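Long-range contacts in proteasome assembly chaperone family protein (Thermoplasma acidophilum, PDB 3GAA), which is of unknown function but belongs to the PAC2 family, and so may act as a chaperone in proteasome assembly: residues A[22-27]-A[88-93]; A[37-42]-A[185-190]; A[54-59]-A[81-86]; A[110-115]-A[176-181]. All coordinates share one frame; numbering follows the deposited sequence.

Contact 1 (A[22-27]-A[88-93]); sequences RNYNNP and TVLVAM
Leu90 meets both Tyr24 and Pro27, and these three side chains form the apolar part of the contact. They join the loop before strand 28-32 to the start of strand 89-94. Leu90 CD2 touches the Tyr24 ring at CE1, 3.7 Å away, and the two side chains cross at about a right angle. Pro27 lies side by side with Leu90 and points the same way. Leu90 CG is 3.9 Å from Pro27 CB, and Leu90 CD1 is 4.1 Å from Pro27 CG. Leu90 CG stands anti to its carbonyl carbon (chi1 -58°), which places it next to the proline ring. An alanine at Leu90 would probably open a gap between the rings of Tyr24 and Pro27 and Val117 of helix 103-117, which touches all three side chains.

Thr88 adds van der Waals contacts. Its methyl CG2 sits 3.3 Å from Asn25 O and also reaches Asn25 CB. Pro27 has no N-H to give, but its CA makes a CA-H...O contact with Thr88 O at 3.2 Å. Stronger polar partners lie elsewhere. Asn25 ND2 bonds to Ser86 O, and Thr88 OG1 turns to Asn84. Asn25 is the centre of an inverse gamma turn, which bends the loop just before Pro27.

Backbone pairing with strand 89-94 falls to Val28, which bonds to Thr88 and Leu90. No hydrogen bond links the two segments themselves. The loop therefore rests on this strand mainly through carbon contacts, while its polar groups find partners elsewhere.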
loop_
_atom_site.group_PDB
_atom_site.type_symbol
_atom_site.label_atom_id
_atom_site.label_comp_id
_atom_site.label_asym_id
_atom_site.label_seq_id
_atom_site.Cartn_x
_atom_site.Cartn_y
_atom_site.Cartn_z
ATOM N N ARG A 22 15.940 2.951 24.444
ATOM C CA ARG A 22 15.564 3.258 25.844
ATOM C C ARG A 22 16.135 2.252 26.841
ATOM O O ARG A 22 16.652 2.646 27.866
ATOM C CB ARG A 22 14.027 3.325 25.966
ATOM C CG ARG A 22 13.457 3.896 27.268
ATOM C CD ARG A 22 11.971 4.412 27.067
ATOM N NE ARG A 22 11.942 5.429 26.002
ATOM C CZ ARG A 22 12.494 6.644 26.108
ATOM N NH1 ARG A 22 13.070 7.038 27.242
ATOM N NH2 ARG A 22 12.457 7.477 25.078
ATOM N N ASN A 23 16.054 0.962 26.531
ATOM C CA ASN A 23 16.587 -0.052 27.445
ATOM C C ASN A 23 18.017 -0.532 27.039
ATOM O O ASN A 23 18.340 -1.730 27.151
ATOM C CB ASN A 23 15.573 -1.214 27.633
ATOM C CG ASN A 23 15.202 -1.887 26.322
ATOM O OD1 ASN A 23 15.767 -1.564 25.284
ATOM N ND2 ASN A 23 14.251 -2.810 26.357
ATOM N N TYR A 24 18.845 0.419 26.570
ATOM C CA TYR A 24 20.259 0.196 26.251
ATOM C C TYR A 24 21.053 1.423 26.587
ATOM O O TYR A 24 20.749 2.512 26.094
ATOM C CB TYR A 24 20.478 -0.102 24.768
ATOM C CG TYR A 24 20.056 -1.480 24.410
ATOM C CD1 TYR A 24 20.799 -2.556 24.820
ATOM C CD2 TYR A 24 18.891 -1.718 23.701
ATOM C CE1 TYR A 24 20.417 -3.841 24.521
ATOM C CE2 TYR A 24 18.493 -3.015 23.380
ATOM C CZ TYR A 24 19.265 -4.063 23.811
ATOM O OH TYR A 24 18.900 -5.347 23.569
ATOM N N ASN A 25 22.094 1.245 27.396
ATOM C CA ASN A 25 22.993 2.337 27.747
ATOM C C ASN A 25 24.103 2.382 26.756
ATOM O O ASN A 25 25.209 1.980 27.022
ATOM C CB ASN A 25 23.503 2.161 29.174
ATOM C CG ASN A 25 22.332 2.026 30.179
ATOM O OD1 ASN A 25 21.570 2.986 30.359
ATOM N ND2 ASN A 25 22.141 0.821 30.778
ATOM N N ASN A 26 23.769 2.809 25.562
ATOM C CA ASN A 26 24.769 3.236 24.571
ATOM C C ASN A 26 25.904 2.310 24.097
ATOM O O ASN A 26 27.054 2.726 23.969
ATOM C CB ASN A 26 25.344 4.550 25.009
ATOM C CG ASN A 26 25.121 5.550 23.975
ATOM O OD1 ASN A 26 23.952 5.965 23.762
ATOM N ND2 ASN A 26 26.178 5.855 23.187
ATOM N N PRO A 27 25.536 1.078 23.754
ATOM C CA PRO A 27 26.420 -0.062 23.813
ATOM C C PRO A 27 27.479 -0.069 22.743
ATOM O O PRO A 27 27.293 0.555 21.701
ATOM C CB PRO A 27 25.459 -1.228 23.609
ATOM C CG PRO A 27 24.342 -0.659 22.821
ATOM C CD PRO A 27 24.193 0.715 23.278
ATOM N N THR A 88 25.590 -2.379 27.926
ATOM C CA THR A 88 26.665 -1.551 27.396
ATOM C C THR A 88 27.576 -2.257 26.388
ATOM O O THR A 88 28.402 -1.611 25.770
ATOM C CB THR A 88 27.576 -1.071 28.526
ATOM O OG1 THR A 88 27.668 -2.113 29.500
ATOM C CG2 THR A 88 27.023 0.184 29.181
ATOM N N VAL A 89 27.448 -3.563 26.209
ATOM C CA VAL A 89 28.235 -4.258 25.193
ATOM C C VAL A 89 27.302 -5.272 24.558
ATOM O O VAL A 89 26.683 -6.084 25.255
ATOM C CB VAL A 89 29.448 -5.037 25.801
ATOM C CG1 VAL A 89 30.208 -5.778 24.709
ATOM C CG2 VAL A 89 30.377 -4.137 26.617
ATOM N N LEU A 90 27.189 -5.220 23.245
ATOM C CA LEU A 90 26.466 -6.240 22.576
ATOM C C LEU A 90 27.461 -7.087 21.802
ATOM O O LEU A 90 28.562 -6.626 21.431
ATOM C CB LEU A 90 25.435 -5.631 21.630
ATOM C CG LEU A 90 24.370 -4.677 22.195
ATOM C CD1 LEU A 90 23.440 -4.314 21.093
ATOM C CD2 LEU A 90 23.575 -5.259 23.308
ATOM N N VAL A 91 27.078 -8.329 21.555
ATOM C CA VAL A 91 27.807 -9.158 20.604
ATOM C C VAL A 91 26.845 -9.730 19.563
ATOM O O VAL A 91 25.782 -10.226 19.887
ATOM C CB VAL A 91 28.574 -10.322 21.253
ATOM C CG1 VAL A 91 29.029 -11.288 20.133
ATOM C CG2 VAL A 91 29.740 -9.777 22.210
ATOM N N ALA A 92 27.225 -9.600 18.302
ATOM C CA ALA A 92 26.452 -10.113 17.222
ATOM C C ALA A 92 27.331 -11.187 16.657
ATOM O O ALA A 92 28.495 -10.923 16.362
ATOM C CB ALA A 92 26.202 -9.016 16.220
ATOM N N MET A 93 26.813 -12.405 16.563
ATOM C CA MET A 93 27.577 -13.496 15.947
ATOM C C MET A 93 26.764 -14.332 15.053
ATOM O O MET A 93 25.601 -14.612 15.330
ATOM C CB MET A 93 28.212 -14.454 16.947
ATOM C CG MET A 93 27.276 -15.268 17.849
ATOM S SD MET A 93 28.415 -16.145 18.967
ATOM C CE MET A 93 27.499 -16.777 20.366
#

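Contact 2 (A[37-42]-A[185-190]); sequences TPTGVL and FITPTS
Thr37 and Thr189 meet where the N-terminal end of helix 39-51 comes up against the end of strand 181-190. Thr37 caps the helix, and the strand belongs to the central sheet of this alpha/beta fold. No hydrogen bond crosses between the segments, and the contact is made by threonine side chains.

The side chain of Thr37 can be followed outward. Its CB lies 3.6 Å from the methyl CG2 of Thr189. From CB the chain splits. The hydroxyl branch, OG1, sits between the backbone N and the carbonyl carbon (chi1 85°). There it accepts a capping bond from Thr39 N at 3.2 Å, with an N-H...O angle of 161°. It thus meets one of the N-H groups at the start of the helix. The same OG1 is 3.8 Å from Thr189 CG2. The methyl branch, CG2, stands anti to the carbonyl carbon and makes the closest approach of Thr37 to the strand, at 3.5 Å from Thr189 CG2. All three side-chain atoms of Thr37 thus lie near one methyl of Thr189.

Thr39 also reaches toward Thr189, tip to tip, but their modelled separation is too short to be trusted. The placing of the Thr189 methyl is therefore doubtful, and the distances to it are approximate. Ala198 of helix 196-210 touches both of these residues. Pro129 of strand 121-130 packs on Thr37. Thr187 lies farther back along the strand and bonds through OG1 to Pro138 O. The methyl CG2 of Thr187 lies 4.1 Å from Thr39 OG1.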
loop_
_atom_site.group_PDB
_atom_site.type_symbol
_atom_site.label_atom_id
_atom_site.label_comp_id
_atom_site.label_asym_id
_atom_site.label_seq_id
_atom_site.Cartn_x
_atom_site.Cartn_y
_atom_site.Cartn_z
ATOM N N THR A 37 39.156 -17.357 8.252
ATOM C CA THR A 37 39.547 -17.848 9.577
ATOM C C THR A 37 38.298 -18.053 10.421
ATOM O O THR A 37 37.257 -17.529 10.104
ATOM C CB THR A 37 40.511 -16.867 10.262
ATOM O OG1 THR A 37 39.780 -15.836 10.940
ATOM C CG2 THR A 37 41.460 -16.214 9.206
ATOM N N PRO A 38 38.399 -18.849 11.482
ATOM C CA PRO A 38 37.348 -18.967 12.507
ATOM C C PRO A 38 37.467 -17.939 13.644
ATOM O O PRO A 38 36.652 -17.995 14.579
ATOM C CB PRO A 38 37.590 -20.361 13.095
ATOM C CG PRO A 38 39.046 -20.584 12.955
ATOM C CD PRO A 38 39.537 -19.738 11.787
ATOM N N THR A 39 38.441 -17.007 13.579
ATOM C CA THR A 39 38.757 -16.247 14.752
ATOM C C THR A 39 37.693 -15.213 15.153
ATOM O O THR A 39 37.536 -14.975 16.333
ATOM C CB THR A 39 40.234 -15.714 14.828
ATOM O OG1 THR A 39 40.267 -14.314 14.675
ATOM C CG2 THR A 39 41.181 -16.351 13.861
ATOM N N GLY A 40 36.926 -14.633 14.239
ATOM C CA GLY A 40 35.795 -13.777 14.649
ATOM C C GLY A 40 34.730 -14.457 15.530
ATOM O O GLY A 40 34.372 -13.940 16.593
ATOM N N VAL A 41 34.224 -15.617 15.091
ATOM C CA VAL A 41 33.201 -16.372 15.854
ATOM C C VAL A 41 33.793 -16.926 17.147
ATOM O O VAL A 41 33.144 -16.982 18.187
ATOM C CB VAL A 41 32.566 -17.517 15.027
ATOM C CG1 VAL A 41 31.779 -16.957 13.833
ATOM C CG2 VAL A 41 33.605 -18.383 14.511
ATOM N N LEU A 42 35.048 -17.311 17.102
ATOM C CA LEU A 42 35.709 -17.721 18.314
ATOM C C LEU A 42 35.834 -16.579 19.276
ATOM O O LEU A 42 35.614 -16.778 20.440
ATOM C CB LEU A 42 37.067 -18.317 18.004
ATOM C CG LEU A 42 37.022 -19.685 17.295
ATOM C CD1 LEU A 42 38.462 -20.130 17.009
ATOM C CD2 LEU A 42 36.285 -20.729 18.131
ATOM N N PHE A 185 39.243 -5.093 13.732
ATOM C CA PHE A 185 40.576 -5.584 14.050
ATOM C C PHE A 185 40.790 -6.917 13.308
ATOM O O PHE A 185 39.883 -7.769 13.244
ATOM C CB PHE A 185 40.716 -5.807 15.548
ATOM C CG PHE A 185 40.676 -4.549 16.380
ATOM C CD1 PHE A 185 41.590 -3.538 16.185
ATOM C CD2 PHE A 185 39.776 -4.412 17.377
ATOM C CE1 PHE A 185 41.589 -2.435 16.933
ATOM C CE2 PHE A 185 39.764 -3.265 18.152
ATOM C CZ PHE A 185 40.663 -2.283 17.912
ATOM N N ILE A 186 41.973 -7.071 12.719
ATOM C CA ILE A 186 42.357 -8.301 12.064
ATOM C C ILE A 186 43.681 -8.839 12.620
ATOM O O ILE A 186 44.641 -8.104 12.926
ATOM C CB ILE A 186 42.494 -8.150 10.546
ATOM C CG1 ILE A 186 41.259 -7.454 9.942
ATOM C CG2 ILE A 186 42.615 -9.514 9.932
ATOM C CD1 ILE A 186 41.391 -5.910 9.816
ATOM N N THR A 187 43.727 -10.151 12.771
ATOM C CA THR A 187 44.911 -10.760 13.331
ATOM C C THR A 187 45.300 -11.977 12.488
ATOM O O THR A 187 44.459 -12.689 12.076
ATOM C CB THR A 187 44.675 -11.087 14.806
ATOM O OG1 THR A 187 45.939 -11.178 15.455
ATOM C CG2 THR A 187 43.914 -12.400 14.980
ATOM N N PRO A 188 46.584 -12.174 12.197
ATOM C CA PRO A 188 46.934 -13.362 11.439
ATOM C C PRO A 188 46.596 -14.611 12.225
ATOM O O PRO A 188 46.844 -14.680 13.422
ATOM C CB PRO A 188 48.450 -13.256 11.276
ATOM C CG PRO A 188 48.868 -11.955 11.847
ATOM C CD PRO A 188 47.776 -11.467 12.707
ATOM N N THR A 189 46.050 -15.605 11.560
ATOM C CA THR A 189 45.691 -16.826 12.244
ATOM C C THR A 189 46.002 -18.090 11.393
ATOM O O THR A 189 45.795 -18.111 10.179
ATOM C CB THR A 189 44.202 -16.721 12.827
ATOM O OG1 THR A 189 43.542 -17.996 12.816
ATOM C CG2 THR A 189 43.384 -15.707 12.112
ATOM N N SER A 190 46.537 -19.123 12.030
ATOM C CA SER A 190 46.978 -20.334 11.335
ATOM C C SER A 190 45.841 -21.123 10.687
ATOM O O SER A 190 44.859 -21.473 11.334
ATOM C CB SER A 190 47.662 -21.253 12.361
ATOM O OG SER A 190 47.920 -22.540 11.815
#

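Contact 3 (A[54-59]-A[81-86]); sequences HQVAHL and IYANNS
Gln55 lies over one face of the Tyr82 ring. Its CG is 3.9 Å above the ring plane, offset toward the rim, and its amide is turned 47° from the ring. The two residues form an antiparallel non-hydrogen-bonded pair. His54 covers its own partner differently. Its CG sits between the backbone N and the carbonyl carbon (chi1 67°), and the imidazole lies with one face over Ala83 O. NE2 of His54 comes 3.7 Å from Ala83 CB. The same methyl meets Val56 CG2 at 3.6 Å. Ala57 and Ile81 point to one face of the sheet, with their CB atoms 4.0 Å apart.

The backbone bonds hold this order. His54 N gives to Ala83 O at 2.9 Å, and Ala83 N returns a bond to His54 O. Farther along, Ile81 N gives to Ala57 O. Ile81 O takes two donors, Val56 N at 3.0 Å and Ala57 N at 3.3 Å. Residues 57-59 also pair antiparallel with a strand of a neighbouring subunit, so the sheet runs on into that chain. Two residues, Val56 and Ala57, set against the single Ile81 make a classic beta bulge in an antiparallel strand pair.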
loop_
_atom_site.group_PDB
_atom_site.type_symbol
_atom_site.label_atom_id
_atom_site.label_comp_id
_atom_site.label_asym_id
_atom_site.label_seq_id
_atom_site.Cartn_x
_atom_site.Cartn_y
_atom_site.Cartn_z
ATOM N N HIS A 54 23.783 -12.492 27.873
ATOM C CA HIS A 54 22.514 -13.166 27.790
ATOM C C HIS A 54 21.933 -12.902 26.404
ATOM O O HIS A 54 22.225 -11.878 25.757
ATOM C CB HIS A 54 21.563 -12.674 28.930
ATOM C CG HIS A 54 21.138 -11.234 28.818
ATOM N ND1 HIS A 54 21.731 -10.221 29.546
ATOM C CD2 HIS A 54 20.188 -10.633 28.051
ATOM C CE1 HIS A 54 21.170 -9.058 29.235
ATOM N NE2 HIS A 54 20.221 -9.280 28.341
ATOM N N GLN A 55 21.108 -13.832 25.921
ATOM C CA GLN A 55 20.561 -13.668 24.579
ATOM C C GLN A 55 19.491 -12.565 24.524
ATOM O O GLN A 55 18.722 -12.424 25.420
ATOM C CB GLN A 55 20.034 -14.989 24.046
ATOM C CG GLN A 55 20.252 -15.047 22.546
ATOM C CD GLN A 55 19.516 -16.146 21.839
ATOM O OE1 GLN A 55 19.416 -17.277 22.321
ATOM N NE2 GLN A 55 19.039 -15.830 20.646
ATOM N N VAL A 56 19.445 -11.809 23.456
ATOM C CA VAL A 56 18.640 -10.635 23.385
ATOM C C VAL A 56 17.870 -10.511 22.061
ATOM O O VAL A 56 16.871 -9.840 21.978
ATOM C CB VAL A 56 19.611 -9.473 23.544
ATOM C CG1 VAL A 56 19.549 -8.494 22.384
ATOM C CG2 VAL A 56 19.431 -8.828 24.860
ATOM N N ALA A 57 18.343 -11.147 21.007
ATOM C CA ALA A 57 17.747 -10.986 19.679
ATOM C C ALA A 57 18.242 -12.088 18.738
ATOM O O ALA A 57 19.298 -12.674 18.947
ATOM C CB ALA A 57 18.093 -9.611 19.121
ATOM N N HIS A 58 17.446 -12.407 17.729
ATOM C CA HIS A 58 17.915 -13.238 16.605
ATOM C C HIS A 58 17.771 -12.373 15.380
ATOM O O HIS A 58 16.903 -11.522 15.364
ATOM C CB HIS A 58 17.038 -14.459 16.376
ATOM C CG HIS A 58 17.074 -15.465 17.469
ATOM N ND1 HIS A 58 17.914 -16.559 17.442
ATOM C CD2 HIS A 58 16.338 -15.583 18.598
ATOM C CE1 HIS A 58 17.722 -17.289 18.525
ATOM N NE2 HIS A 58 16.763 -16.725 19.240
ATOM N N LEU A 59 18.609 -12.620 14.370
ATOM C CA LEU A 59 18.476 -12.007 13.057
ATOM C C LEU A 59 17.905 -13.081 12.130
ATOM O O LEU A 59 18.530 -14.093 11.826
ATOM C CB LEU A 59 19.806 -11.444 12.574
ATOM C CG LEU A 59 19.776 -10.493 11.375
ATOM C CD1 LEU A 59 20.977 -9.563 11.378
ATOM C CD2 LEU A 59 19.785 -11.231 10.056
ATOM N N ILE A 81 22.268 -12.411 18.891
ATOM C CA ILE A 81 22.785 -11.175 19.411
ATOM C C ILE A 81 22.641 -11.186 20.905
ATOM O O ILE A 81 21.588 -11.480 21.407
ATOM C CB ILE A 81 22.065 -9.967 18.812
ATOM C CG1 ILE A 81 22.124 -10.071 17.272
ATOM C CG2 ILE A 81 22.660 -8.666 19.367
ATOM C CD1 ILE A 81 21.500 -8.944 16.591
ATOM N N TYR A 82 23.717 -10.858 21.602
ATOM C CA TYR A 82 23.735 -10.888 23.038
ATOM C C TYR A 82 24.038 -9.539 23.612
ATOM O O TYR A 82 24.668 -8.727 22.961
ATOM C CB TYR A 82 24.837 -11.801 23.521
ATOM C CG TYR A 82 24.654 -13.231 23.144
ATOM C CD1 TYR A 82 24.127 -14.156 24.077
ATOM C CD2 TYR A 82 25.060 -13.705 21.893
ATOM C CE1 TYR A 82 23.980 -15.510 23.766
ATOM C CE2 TYR A 82 24.919 -15.074 21.570
ATOM C CZ TYR A 82 24.382 -15.952 22.532
ATOM O OH TYR A 82 24.210 -17.268 22.251
ATOM N N ALA A 83 23.626 -9.365 24.857
ATOM C CA ALA A 83 23.855 -8.189 25.662
ATOM C C ALA A 83 24.496 -8.623 26.956
ATOM O O ALA A 83 24.205 -9.675 27.498
ATOM C CB ALA A 83 22.563 -7.553 25.982
ATOM N N ASN A 84 25.374 -7.789 27.467
ATOM C CA ASN A 84 25.798 -7.895 28.845
ATOM C C ASN A 84 24.741 -7.286 29.773
ATOM O O ASN A 84 23.650 -6.863 29.374
ATOM C CB ASN A 84 27.187 -7.261 29.050
ATOM C CG ASN A 84 27.161 -5.762 29.034
ATOM O OD1 ASN A 84 27.978 -5.123 29.662
ATOM N ND2 ASN A 84 26.233 -5.193 28.317
ATOM N N ASN A 85 25.064 -7.259 31.045
ATOM C CA ASN A 85 24.052 -6.991 32.022
ATOM C C ASN A 85 23.621 -5.536 32.085
ATOM O O ASN A 85 22.468 -5.240 32.288
ATOM C CB ASN A 85 24.556 -7.434 33.376
ATOM C CG ASN A 85 23.469 -8.035 34.193
ATOM O OD1 ASN A 85 23.489 -9.233 34.446
ATOM N ND2 ASN A 85 22.468 -7.226 34.554
ATOM N N SER A 86 24.567 -4.631 31.913
ATOM C CA SER A 86 24.283 -3.207 31.870
ATOM C C SER A 86 23.797 -2.790 30.527
ATOM O O SER A 86 23.501 -1.636 30.333
ATOM C CB SER A 86 25.561 -2.486 32.138
ATOM O OG SER A 86 26.447 -3.443 32.693
#

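Contact 4 (A[110-115]-A[176-181])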
loop_
_atom_site.group_PDB
_atom_site.type_symbol
_atom_site.label_atom_id
_atom_site.label_comp_id
_atom_site.label_asym_id
_atom_site.label_seq_id
_atom_site.Cartn_x
_atom_site.Cartn_y
_atom_site.Cartn_z
ATOM N N LEU A 110 21.051 -5.898 10.137
ATOM C CA LEU A 110 21.834 -5.734 11.356
ATOM C C LEU A 110 22.061 -4.281 11.719
ATOM O O LEU A 110 21.844 -3.888 12.876
ATOM C CB LEU A 110 23.189 -6.424 11.242
ATOM C CG LEU A 110 23.940 -6.580 12.554
ATOM C CD1 LEU A 110 23.151 -7.430 13.567
ATOM C CD2 LEU A 110 25.241 -7.196 12.221
ATOM N N MET A 111 22.485 -3.475 10.752
ATOM C CA MET A 111 22.791 -2.102 11.079
ATOM C C MET A 111 21.580 -1.260 11.367
ATOM O O MET A 111 21.724 -0.266 12.055
ATOM C CB MET A 111 23.720 -1.465 10.060
ATOM C CG MET A 111 25.188 -1.978 10.233
ATOM S SD MET A 111 25.808 -1.627 11.905
ATOM C CE MET A 111 25.562 0.205 11.897
ATOM N N ASN A 112 20.394 -1.658 10.894
ATOM C CA ASN A 112 19.145 -0.993 11.298
ATOM C C ASN A 112 18.837 -1.232 12.764
ATOM O O ASN A 112 18.468 -0.333 13.481
ATOM C CB ASN A 112 17.934 -1.460 10.469
ATOM C CG ASN A 112 17.795 -0.718 9.147
ATOM O OD1 ASN A 112 17.552 -1.322 8.100
ATOM N ND2 ASN A 112 17.942 0.604 9.185
ATOM N N TRP A 113 18.988 -2.449 13.221
ATOM C CA TRP A 113 18.673 -2.738 14.605
ATOM C C TRP A 113 19.690 -2.086 15.515
ATOM O O TRP A 113 19.345 -1.578 16.544
ATOM C CB TRP A 113 18.702 -4.244 14.793
ATOM C CG TRP A 113 18.328 -4.725 16.107
ATOM C CD1 TRP A 113 17.130 -5.132 16.464
ATOM C CD2 TRP A 113 19.197 -4.926 17.243
ATOM N NE1 TRP A 113 17.150 -5.568 17.771
ATOM C CE2 TRP A 113 18.408 -5.428 18.279
ATOM C CE3 TRP A 113 20.563 -4.718 17.476
ATOM C CZ2 TRP A 113 18.910 -5.731 19.541
ATOM C CZ3 TRP A 113 21.073 -5.026 18.749
ATOM C CH2 TRP A 113 20.231 -5.524 19.762
ATOM N N ILE A 114 20.952 -2.138 15.117
ATOM C CA ILE A 114 22.012 -1.621 15.920
ATOM C C ILE A 114 21.909 -0.121 15.963
ATOM O O ILE A 114 22.136 0.457 16.985
ATOM C CB ILE A 114 23.385 -2.072 15.386
ATOM C CG1 ILE A 114 23.598 -3.527 15.730
ATOM C CG2 ILE A 114 24.509 -1.347 16.047
ATOM C CD1 ILE A 114 24.842 -4.077 15.118
ATOM N N ASP A 115 21.581 0.526 14.863
ATOM C CA ASP A 115 21.447 1.992 14.852
ATOM C C ASP A 115 20.335 2.363 15.844
ATOM O O ASP A 115 20.469 3.307 16.603
ATOM C CB ASP A 115 21.131 2.520 13.424
ATOM C CG ASP A 115 21.573 3.987 13.193
ATOM O OD1 ASP A 115 21.795 4.671 14.233
ATOM O OD2 ASP A 115 21.679 4.440 11.974
ATOM N N LEU A 176 29.746 4.088 7.925
ATOM C CA LEU A 176 30.227 5.335 7.354
ATOM C C LEU A 176 29.034 6.180 6.928
ATOM O O LEU A 176 29.011 7.358 7.152
ATOM C CB LEU A 176 31.143 5.118 6.166
ATOM C CG LEU A 176 32.673 4.904 6.267
ATOM C CD1 LEU A 176 33.243 5.292 7.600
ATOM C CD2 LEU A 176 33.128 3.471 5.812
ATOM N N VAL A 177 28.024 5.588 6.349
ATOM C CA VAL A 177 26.878 6.372 5.957
ATOM C C VAL A 177 26.012 6.844 7.139
ATOM O O VAL A 177 25.525 7.997 7.206
ATOM C CB VAL A 177 26.016 5.610 4.990
ATOM C CG1 VAL A 177 24.828 6.424 4.782
ATOM C CG2 VAL A 177 26.836 5.359 3.639
ATOM N N ARG A 178 25.832 5.967 8.102
ATOM C CA ARG A 178 25.031 6.302 9.254
ATOM C C ARG A 178 25.712 7.236 10.229
ATOM O O ARG A 178 25.083 7.660 11.171
ATOM C CB ARG A 178 24.653 5.024 9.971
ATOM C CG ARG A 178 23.685 4.196 9.175
ATOM C CD ARG A 178 23.567 2.840 9.776
ATOM N NE ARG A 178 22.798 1.904 8.964
ATOM C CZ ARG A 178 21.485 1.800 9.021
ATOM N NH1 ARG A 178 20.808 2.574 9.843
ATOM N NH2 ARG A 178 20.840 0.911 8.293
ATOM N N LYS A 179 26.979 7.557 9.998
ATOM C CA LYS A 179 27.859 8.227 10.967
ATOM C C LYS A 179 27.950 7.619 12.360
ATOM O O LYS A 179 27.938 8.317 13.336
ATOM C CB LYS A 179 27.532 9.711 11.043
ATOM C CG LYS A 179 28.083 10.488 9.855
ATOM C CD LYS A 179 28.589 11.909 10.272
ATOM C CE LYS A 179 29.992 11.855 10.958
ATOM N NZ LYS A 179 31.140 11.551 9.992
ATOM N N ILE A 180 28.028 6.306 12.443
ATOM C CA ILE A 180 28.425 5.615 13.676
ATOM C C ILE A 180 29.866 5.142 13.483
ATOM O O ILE A 180 30.233 4.790 12.364
ATOM C CB ILE A 180 27.626 4.353 13.888
ATOM C CG1 ILE A 180 26.130 4.660 13.869
ATOM C CG2 ILE A 180 28.085 3.685 15.173
ATOM C CD1 ILE A 180 25.275 3.443 14.023
ATOM N N THR A 181 30.664 5.117 14.544
ATOM C CA THR A 181 32.078 4.760 14.439
ATOM C C THR A 181 32.145 3.287 14.256
ATOM O O THR A 181 31.593 2.578 15.081
ATOM C CB THR A 181 32.871 5.077 15.723
ATOM O OG1 THR A 181 32.787 6.474 15.966
ATOM C CG2 THR A 181 34.343 4.666 15.553
#
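Arg178 ends helix 166-178 and reaches Asp115 on helix 103-117. Its chain is extended from CG to NE. Arg178 NH1 gives a hydrogen bond to Asp115 OD2 at 3.0 Å, with an angle of 159°, as part of a salt bridge. The bond lies in the guanidinium plane and uses the anti lone pair of OD2. The carboxylate is turned 74° from that plane. Met111 O lies 3.6 Å above the centre of the guanidinium, and Met111 CB is 3.7 Å from Arg178 NE. Glu174 forms a second salt bridge at NE. An alanine here removes the guanidinium under Met111 O and beside Met111 CB, and would probably leave Asp115 OD2 and Glu174 without their positive mate.

Lys179 leaves the helix with positive phi, in a Schellman motif. After this turn the CB of Ile180 is directed toward helix 103-117. Its CD1 meets Met111 CE tip to tip at 3.9 Å and comes 3.7 Å from Asp115 OD1. That oxygen also forms a salt bridge with Arg22 of a neighbouring subunit.

Strand 181-190 begins right after the turn, where Thr181 pairs with Ile122 of strand 121-130. Ile122 also packs on Met111, so helix 103-117 and the C-terminal end of helix 166-178 meet beside these strands.

Contacts 1, 2 and 3 all reach the central sheet. Contacts 1 and 3 are close, with centres 8 Å apart, because strands 79-83 and 89-94 are neighbours. Tyr82 N and Val91 O probably bond there, at 2.8 Å. Helix 103-117 ties contact 4 to both: Trp113 CZ3 is 3.4 Å from Leu90 CD1, and Leu110 CD1 is 3.8 Å from Ile81 CD1. Contact 2 lies on the other side of the chain's centre, with its centre about 23 Å from those of contacts 1 and 4. It joins contact 4 through the sequence, since strand 181-190 follows helix 166-178. Contacts 1, 3 and 4 also meet neighbouring subunits: Arg22 of contact 1 pairs with Asp115 of another copy's contact 4.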